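Local coordinates for protein chloride intracellular channel Clic (PDB 2YV7) that has a soluble glutathione-transferase-like fold and might insert into membranes to form chloride channels whose activity depends on pH, at residues A[38-42]-A[180-184]; A[121-125]-A[174-178]; A[205-209]-A[253-258]. One frame throughout, in Å; residues are numbered along the deposited sequence.

Contact 1. Residues A[38-42]-A[180-184]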
# COMPACT_ATOMS: atom_id res chain seq x y z
N GLY A 38 4.63 -7.69 -6.80
CA GLY A 38 5.76 -7.54 -5.87
C GLY A 38 5.34 -6.68 -4.67
O GLY A 38 4.16 -6.40 -4.47
N ALA A 39 6.33 -6.24 -3.91
CA ALA A 39 6.07 -5.59 -2.60
C ALA A 39 6.30 -4.08 -2.54
O ALA A 39 6.39 -3.51 -1.42
CB ALA A 39 6.96 -6.26 -1.52
N CYS A 40 6.34 -3.41 -3.70
CA CYS A 40 6.60 -1.95 -3.76
C CYS A 40 5.43 -1.24 -3.08
O CYS A 40 4.27 -1.50 -3.42
CB CYS A 40 6.70 -1.50 -5.21
SG CYS A 40 6.74 0.31 -5.42
N LEU A 41 5.73 -0.36 -2.10
CA LEU A 41 4.64 0.37 -1.44
C LEU A 41 3.89 1.36 -2.38
O LEU A 41 2.71 1.62 -2.21
CB LEU A 41 5.16 1.16 -0.24
CG LEU A 41 5.66 0.28 0.91
CD1 LEU A 41 6.44 1.20 1.82
CD2 LEU A 41 4.42 -0.39 1.62
N PHE A 42 4.64 1.97 -3.29
CA PHE A 42 4.01 2.88 -4.28
C PHE A 42 3.08 2.15 -5.21
O PHE A 42 1.95 2.57 -5.40
CB PHE A 42 5.06 3.64 -5.06
CG PHE A 42 5.78 4.60 -4.21
CD1 PHE A 42 5.22 5.85 -3.92
CD2 PHE A 42 6.97 4.21 -3.59
CE1 PHE A 42 5.85 6.74 -3.07
CE2 PHE A 42 7.62 5.07 -2.72
CZ PHE A 42 7.09 6.33 -2.46
N PRO A 180 -0.77 -0.26 3.22
CA PRO A 180 0.39 -1.05 2.76
C PRO A 180 1.59 -0.97 3.75
O PRO A 180 2.20 -2.00 4.08
CB PRO A 180 0.72 -0.44 1.38
CG PRO A 180 -0.58 0.16 0.89
CD PRO A 180 -1.21 0.72 2.17
N ARG A 181 1.81 0.22 4.36
CA ARG A 181 2.94 0.28 5.34
C ARG A 181 2.64 -0.54 6.61
O ARG A 181 3.50 -1.16 7.13
CB ARG A 181 3.27 1.75 5.68
CG ARG A 181 3.88 2.46 4.46
CD ARG A 181 3.58 4.00 4.53
NE ARG A 181 4.41 4.54 3.46
CZ ARG A 181 4.11 4.46 2.15
NH1 ARG A 181 2.96 3.90 1.77
NH2 ARG A 181 4.95 4.97 1.24
N LEU A 182 1.38 -0.58 7.09
CA LEU A 182 1.02 -1.41 8.24
C LEU A 182 1.27 -2.89 7.94
O LEU A 182 1.84 -3.65 8.77
CB LEU A 182 -0.45 -1.17 8.61
CG LEU A 182 -0.76 0.21 9.20
CD1 LEU A 182 -2.20 0.20 9.55
CD2 LEU A 182 0.04 0.33 10.58
N GLN A 183 0.96 -3.28 6.73
CA GLN A 183 1.23 -4.67 6.34
C GLN A 183 2.74 -5.00 6.28
O GLN A 183 3.12 -6.06 6.83
CB GLN A 183 0.53 -4.95 4.98
CG GLN A 183 0.61 -6.48 4.65
CD GLN A 183 -0.33 -7.34 5.51
OE1 GLN A 183 -1.02 -6.83 6.38
NE2 GLN A 183 -0.38 -8.68 5.24
N HIS A 184 3.63 -4.12 5.76
CA HIS A 184 5.07 -4.41 5.78
C HIS A 184 5.56 -4.41 7.23
O HIS A 184 6.37 -5.20 7.61
CB HIS A 184 5.80 -3.31 5.01
CG HIS A 184 5.77 -3.48 3.51
ND1 HIS A 184 4.60 -3.70 2.80
CD2 HIS A 184 6.75 -3.33 2.59
CE1 HIS A 184 4.90 -3.80 1.50
NE2 HIS A 184 6.17 -3.50 1.35
O HOH W 1 2.99 4.27 -1.00
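The imidazole of His184 carries Leu41 CD2 on one face and meets the carbonyl of Ala39 at its edge. The guanidinium of Arg181 likewise takes Leu41 CD1 over one face, with a water at its edge. The contact belongs to the domain interface of the glutathione transferase (GST) fold. It joins the start of helix 41-55, in the thioredoxin-like N-terminal domain, to helix 173-193 of the all-helical part. Leu41 CD2 stands 3.5 Å from the centroid of the His184 ring, a CH-pi contact 13° off the normal. Leu41 CD2 also packs on Pro180 CB at 3.7 Å. His184 CG lies anti to the carbonyl carbon (chi1 -80°), and the ring thereby extends across to the loop before helix 41-55. His184 NE2 donates to Ala39 O at 2.8 Å, with the oxygen almost in the ring plane. ND1 makes a weak bond back to Pro180 O, which helps set the ring's rotation. A leucine in place of His184 would probably leave Ala39 O without its side-chain donor and weaken the tie between the domains. Tyr129 of helix 128-136 packs on both Leu41 and Arg181. Arg181 NH1 also donates to Glu177 O, in its own helix. The water at the guanidinium edge accepts from Arg181 NH1 at 2.8 Å and gives a weak bond to Leu41 O.

Contact 2. Residues A[121-125]-A[174-178]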
# COMPACT_ATOMS: atom_id res chain seq x y z
N VAL A 121 -4.02 14.63 8.98
CA VAL A 121 -3.74 13.26 8.62
C VAL A 121 -2.42 13.13 7.84
O VAL A 121 -1.65 12.22 8.12
CB VAL A 121 -4.92 12.58 7.91
CG1 VAL A 121 -4.50 11.16 7.49
CG2 VAL A 121 -6.15 12.51 8.85
N ALA A 122 -2.16 14.01 6.87
CA ALA A 122 -0.86 13.97 6.17
C ALA A 122 0.27 14.00 7.17
O ALA A 122 1.19 13.20 7.11
CB ALA A 122 -0.71 15.14 5.27
N THR A 123 0.19 14.91 8.14
CA THR A 123 1.32 15.06 9.06
C THR A 123 1.40 13.84 9.97
O THR A 123 2.50 13.37 10.35
CB THR A 123 1.09 16.28 9.95
OG1 THR A 123 1.12 17.48 9.15
CG2 THR A 123 2.23 16.35 11.00
N LEU A 124 0.23 13.34 10.36
CA LEU A 124 0.11 12.15 11.20
C LEU A 124 0.91 10.96 10.66
O LEU A 124 1.56 10.26 11.41
CB LEU A 124 -1.35 11.75 11.41
CG LEU A 124 -1.66 10.46 12.20
CD1 LEU A 124 -1.42 10.78 13.67
CD2 LEU A 124 -3.12 10.09 11.95
N ILE A 125 0.78 10.68 9.37
CA ILE A 125 1.40 9.47 8.84
C ILE A 125 2.78 9.68 8.20
O ILE A 125 3.46 8.73 7.84
CB ILE A 125 0.46 8.76 7.87
CG1 ILE A 125 0.20 9.60 6.59
CG2 ILE A 125 -0.90 8.46 8.58
CD1 ILE A 125 -0.66 8.83 5.47
N PHE A 174 -5.08 8.69 1.96
CA PHE A 174 -4.16 8.49 3.08
C PHE A 174 -4.25 7.06 3.57
O PHE A 174 -3.26 6.51 4.04
CB PHE A 174 -4.48 9.45 4.24
CG PHE A 174 -4.35 10.94 3.85
CD1 PHE A 174 -3.11 11.44 3.45
CD2 PHE A 174 -5.43 11.80 3.93
CE1 PHE A 174 -2.96 12.83 3.08
CE2 PHE A 174 -5.29 13.14 3.54
CZ PHE A 174 -4.06 13.65 3.16
N ASP A 175 -5.44 6.47 3.48
CA ASP A 175 -5.61 5.05 3.83
C ASP A 175 -4.80 4.15 2.88
O ASP A 175 -4.11 3.20 3.31
CB ASP A 175 -7.08 4.69 3.81
CG ASP A 175 -7.84 5.47 4.83
OD1 ASP A 175 -7.51 5.31 6.06
OD2 ASP A 175 -8.65 6.29 4.38
N CYS A 176 -4.83 4.47 1.58
CA CYS A 176 -4.09 3.67 0.62
C CYS A 176 -2.57 3.85 0.79
O CYS A 176 -1.76 2.97 0.39
CB CYS A 176 -4.53 4.07 -0.82
SG CYS A 176 -6.30 3.87 -1.03
N GLU A 177 -2.12 4.94 1.44
CA GLU A 177 -0.70 5.07 1.78
C GLU A 177 -0.42 4.28 3.12
O GLU A 177 0.64 3.67 3.25
CB GLU A 177 -0.33 6.54 2.05
CG GLU A 177 1.16 6.79 2.24
CD GLU A 177 1.50 8.27 2.46
OE1 GLU A 177 0.91 9.16 1.75
OE2 GLU A 177 2.36 8.52 3.33
N LEU A 178 -1.34 4.39 4.11
CA LEU A 178 -1.08 3.82 5.44
C LEU A 178 -1.14 2.29 5.43
O LEU A 178 -0.29 1.62 6.02
CB LEU A 178 -2.05 4.39 6.46
CG LEU A 178 -1.74 3.82 7.90
CD1 LEU A 178 -0.33 4.13 8.43
CD2 LEU A 178 -2.88 4.43 8.84
O HOH W 2 3.20 7.15 5.47
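Ile125 has CG1 between its backbone N and carbonyl carbon (chi1 66°), and its extended chain carries CD1 across to helix 173-193. Phe174 has CG anti to the carbonyl carbon (chi1 -61°), which lays the ring against the first turn of segment 121-125. One face of that ring meets Val121 CB and the backbone N of Ala122. Val121 CG1 reaches inward to Phe174 CG at 3.6 Å. Ala122 CB touches Phe174 CE1 at 3.9 Å. Ile125 CD1 fits between Phe174 and Glu177. Ile125 CD1 lies 4.1 Å from Phe174 CB and 3.7 Å from Glu177 CD. Deeper in, Ile125 CG2 faces Leu178 CD1 at 4.4 Å, a looser approach. No direct hydrogen bond crosses the contact. Instead one water donates to Ile125 O and to Glu177 OE2, the latter at 2.7 Å. The bridge joins the last turn of helix 119-125 to the carboxylate and probably steadies it beside the isoleucine methyl. Behind this layer, helix 141-161 adds to the packing, with His157 on Val121 and Ile154 on Leu178. The axes of the two short segments are almost parallel, 5° apart, with a closest approach of 10.9 Å. This is near-parallel helix packing in which the Phe174 ring and the Ile125 side chain fill the gap between the helices, within the all-helical C-terminal part of the GST fold.

Contact 3. Residues A[205-209]-A[253-258]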
# COMPACT_ATOMS: atom_id res chain seq x y z
N TRP A 205 -5.91 -1.88 15.67
CA TRP A 205 -6.18 -3.28 15.32
C TRP A 205 -7.53 -3.34 14.63
O TRP A 205 -7.71 -4.07 13.66
CB TRP A 205 -6.09 -4.17 16.58
CG TRP A 205 -4.71 -4.63 16.81
CD1 TRP A 205 -3.91 -4.37 17.90
CD2 TRP A 205 -3.93 -5.43 15.91
NE1 TRP A 205 -2.69 -4.97 17.72
CE2 TRP A 205 -2.66 -5.63 16.52
CE3 TRP A 205 -4.19 -6.01 14.64
CZ2 TRP A 205 -1.64 -6.39 15.93
CZ3 TRP A 205 -3.15 -6.77 14.00
CH2 TRP A 205 -1.89 -6.95 14.67
N ARG A 206 -8.45 -2.50 15.07
CA ARG A 206 -9.79 -2.42 14.46
C ARG A 206 -9.67 -1.88 13.01
O ARG A 206 -10.32 -2.37 12.10
CB ARG A 206 -10.70 -1.57 15.32
CG ARG A 206 -12.13 -1.37 14.78
CD ARG A 206 -13.07 -0.58 15.77
NE ARG A 206 -12.41 0.43 16.61
CZ ARG A 206 -12.24 0.32 17.95
NH1 ARG A 206 -12.69 -0.76 18.61
NH2 ARG A 206 -11.62 1.29 18.64
N TYR A 207 -8.79 -0.90 12.80
CA TYR A 207 -8.54 -0.40 11.46
C TYR A 207 -8.00 -1.53 10.54
O TYR A 207 -8.44 -1.70 9.40
CB TYR A 207 -7.51 0.75 11.57
CG TYR A 207 -7.14 1.46 10.29
CD1 TYR A 207 -7.98 2.41 9.70
CD2 TYR A 207 -5.90 1.21 9.71
CE1 TYR A 207 -7.62 3.12 8.53
CE2 TYR A 207 -5.49 1.92 8.53
CZ TYR A 207 -6.33 2.86 7.97
OH TYR A 207 -5.86 3.51 6.86
N MET A 208 -7.01 -2.30 11.04
CA MET A 208 -6.45 -3.40 10.26
C MET A 208 -7.49 -4.49 10.00
O MET A 208 -7.56 -5.08 8.89
CB MET A 208 -5.17 -3.93 10.94
CG MET A 208 -4.08 -2.89 10.89
SD MET A 208 -2.47 -3.48 11.44
CE MET A 208 -2.58 -3.21 13.18
N TYR A 209 -8.35 -4.73 10.98
CA TYR A 209 -9.42 -5.68 10.80
C TYR A 209 -10.21 -5.28 9.56
O TYR A 209 -10.41 -6.08 8.64
CB TYR A 209 -10.28 -5.72 12.04
CG TYR A 209 -11.43 -6.65 11.92
CD1 TYR A 209 -11.25 -8.03 12.05
CD2 TYR A 209 -12.70 -6.17 11.67
CE1 TYR A 209 -12.32 -8.91 11.94
CE2 TYR A 209 -13.77 -7.02 11.57
CZ TYR A 209 -13.57 -8.40 11.69
OH TYR A 209 -14.64 -9.28 11.60
N TYR A 253 -4.40 -12.20 10.42
CA TYR A 253 -5.02 -12.42 11.74
C TYR A 253 -5.00 -11.17 12.58
O TYR A 253 -4.14 -10.30 12.43
CB TYR A 253 -4.33 -13.57 12.51
CG TYR A 253 -2.93 -13.28 12.92
CD1 TYR A 253 -1.88 -13.53 12.05
CD2 TYR A 253 -2.63 -12.76 14.18
CE1 TYR A 253 -0.59 -13.26 12.40
CE2 TYR A 253 -1.33 -12.50 14.54
CZ TYR A 253 -0.32 -12.75 13.65
OH TYR A 253 1.00 -12.48 13.97
N ILE A 254 -5.95 -11.11 13.50
CA ILE A 254 -6.08 -10.00 14.46
C ILE A 254 -5.92 -10.70 15.85
O ILE A 254 -6.63 -11.69 16.13
CB ILE A 254 -7.43 -9.32 14.27
CG1 ILE A 254 -7.66 -8.83 12.81
CG2 ILE A 254 -7.64 -8.18 15.31
CD1 ILE A 254 -6.68 -7.67 12.43
N PRO A 255 -4.94 -10.25 16.68
CA PRO A 255 -4.70 -10.89 17.98
C PRO A 255 -5.73 -10.55 19.06
O PRO A 255 -5.61 -11.04 20.18
CB PRO A 255 -3.27 -10.43 18.36
CG PRO A 255 -3.09 -9.14 17.63
CD PRO A 255 -3.97 -9.16 16.42
N ILE A 256 -6.75 -9.77 18.73
CA ILE A 256 -7.79 -9.46 19.72
C ILE A 256 -9.15 -9.60 19.11
O ILE A 256 -9.26 -9.66 17.89
CB ILE A 256 -7.64 -8.03 20.30
CG1 ILE A 256 -7.63 -6.98 19.18
CG2 ILE A 256 -6.35 -7.93 21.11
CD1 ILE A 256 -7.80 -5.54 19.67
N ASP A 257 -10.18 -9.67 19.96
CA ASP A 257 -11.58 -9.57 19.54
C ASP A 257 -11.92 -8.12 19.21
O ASP A 257 -11.41 -7.19 19.87
CB ASP A 257 -12.52 -10.05 20.65
CG ASP A 257 -12.56 -11.57 20.80
OD1 ASP A 257 -12.31 -12.31 19.81
OD2 ASP A 257 -12.88 -12.03 21.92
N ILE A 258 -12.79 -7.92 18.23
CA ILE A 258 -13.05 -6.57 17.69
C ILE A 258 -14.36 -5.87 18.14
O ILE A 258 -15.47 -6.33 17.89
CB ILE A 258 -12.81 -6.53 16.14
CG1 ILE A 258 -11.30 -6.41 15.87
CG2 ILE A 258 -13.53 -5.37 15.45
CD1 ILE A 258 -10.58 -5.44 16.82
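The C-terminal tail of the chain packs here along helix 202-212 of the all-helical GST-like domain. Segment 253-258 has no regular secondary structure. No hydrogen bond links it to segment 205-209, and apolar side chains make the contact.

Trp205 is central. Pro255 lies over one face of the indole, its side chain crossing that of the tryptophan at about a right angle. Pro255 CD is 3.4 Å from the centroid of the six-membered ring and 7° off its normal, a CH-pi contact. Pro255 CG sits over the CZ2-CE2 side, 3.5 Å from Trp205 CZ2. Met208 CE, one turn along the helix, lies against the opposite face. The indole is thus held between a proline and a methionine. Ile254 CD1 comes in at the ring edge, 3.7 Å from Trp205 CE3, while Ile256 CD1 rests on Trp205 CB at 3.8 Å.

The second aromatic is Tyr209. Its chi1 of 178° puts CG anti to the backbone N, and the near half of the ring lies alongside Ile254 and Ile258. Two isoleucines meet it differently. Ile254 CG1 approaches the edge in the ring plane, 3.8 Å from Tyr209 CD1. Ile258 puts CG2 over one face, 4.0 Å from Tyr209 CD2, and runs past the tyrosine in the opposite direction. Ile258 CD1 reaches the helix backbone at Arg206 CA, 3.9 Å away. Ile258 is the last modelled residue.

Trp205 NE1 is bonded to Pro198 O in the loop before the helix, which helps fix the indole. Tyr253 makes a cation-pi contact with Arg186 of helix 173-193, and its carbonyl accepts from Arg186 NH1. The tail therefore runs over helix 202-212 while also tied to helix 173-193.

Overall arrangement
Helix 173-193 is shared by contacts 1 and 2, whose centres are about 13 Å apart, and Pro180 CD rests against the backbone oxygen of Asp175 in the same helix. Contact 3 lies on the next helix, 202-212, with its centre about 19 Å from each of the others. It is joined to them by Tyr207, which touches Leu182 and Leu178 and probably hydrogen-bonds to Asp175. Along the chain, contact 2 falls within the span bridged by contact 1, and contact 3 follows both. Contacts 2 and 3 lie within the helical part. Membrane insertion of the N-terminal domain, as proposed for this family, would probably disturb contact 1, the one of the three that joins the two domains.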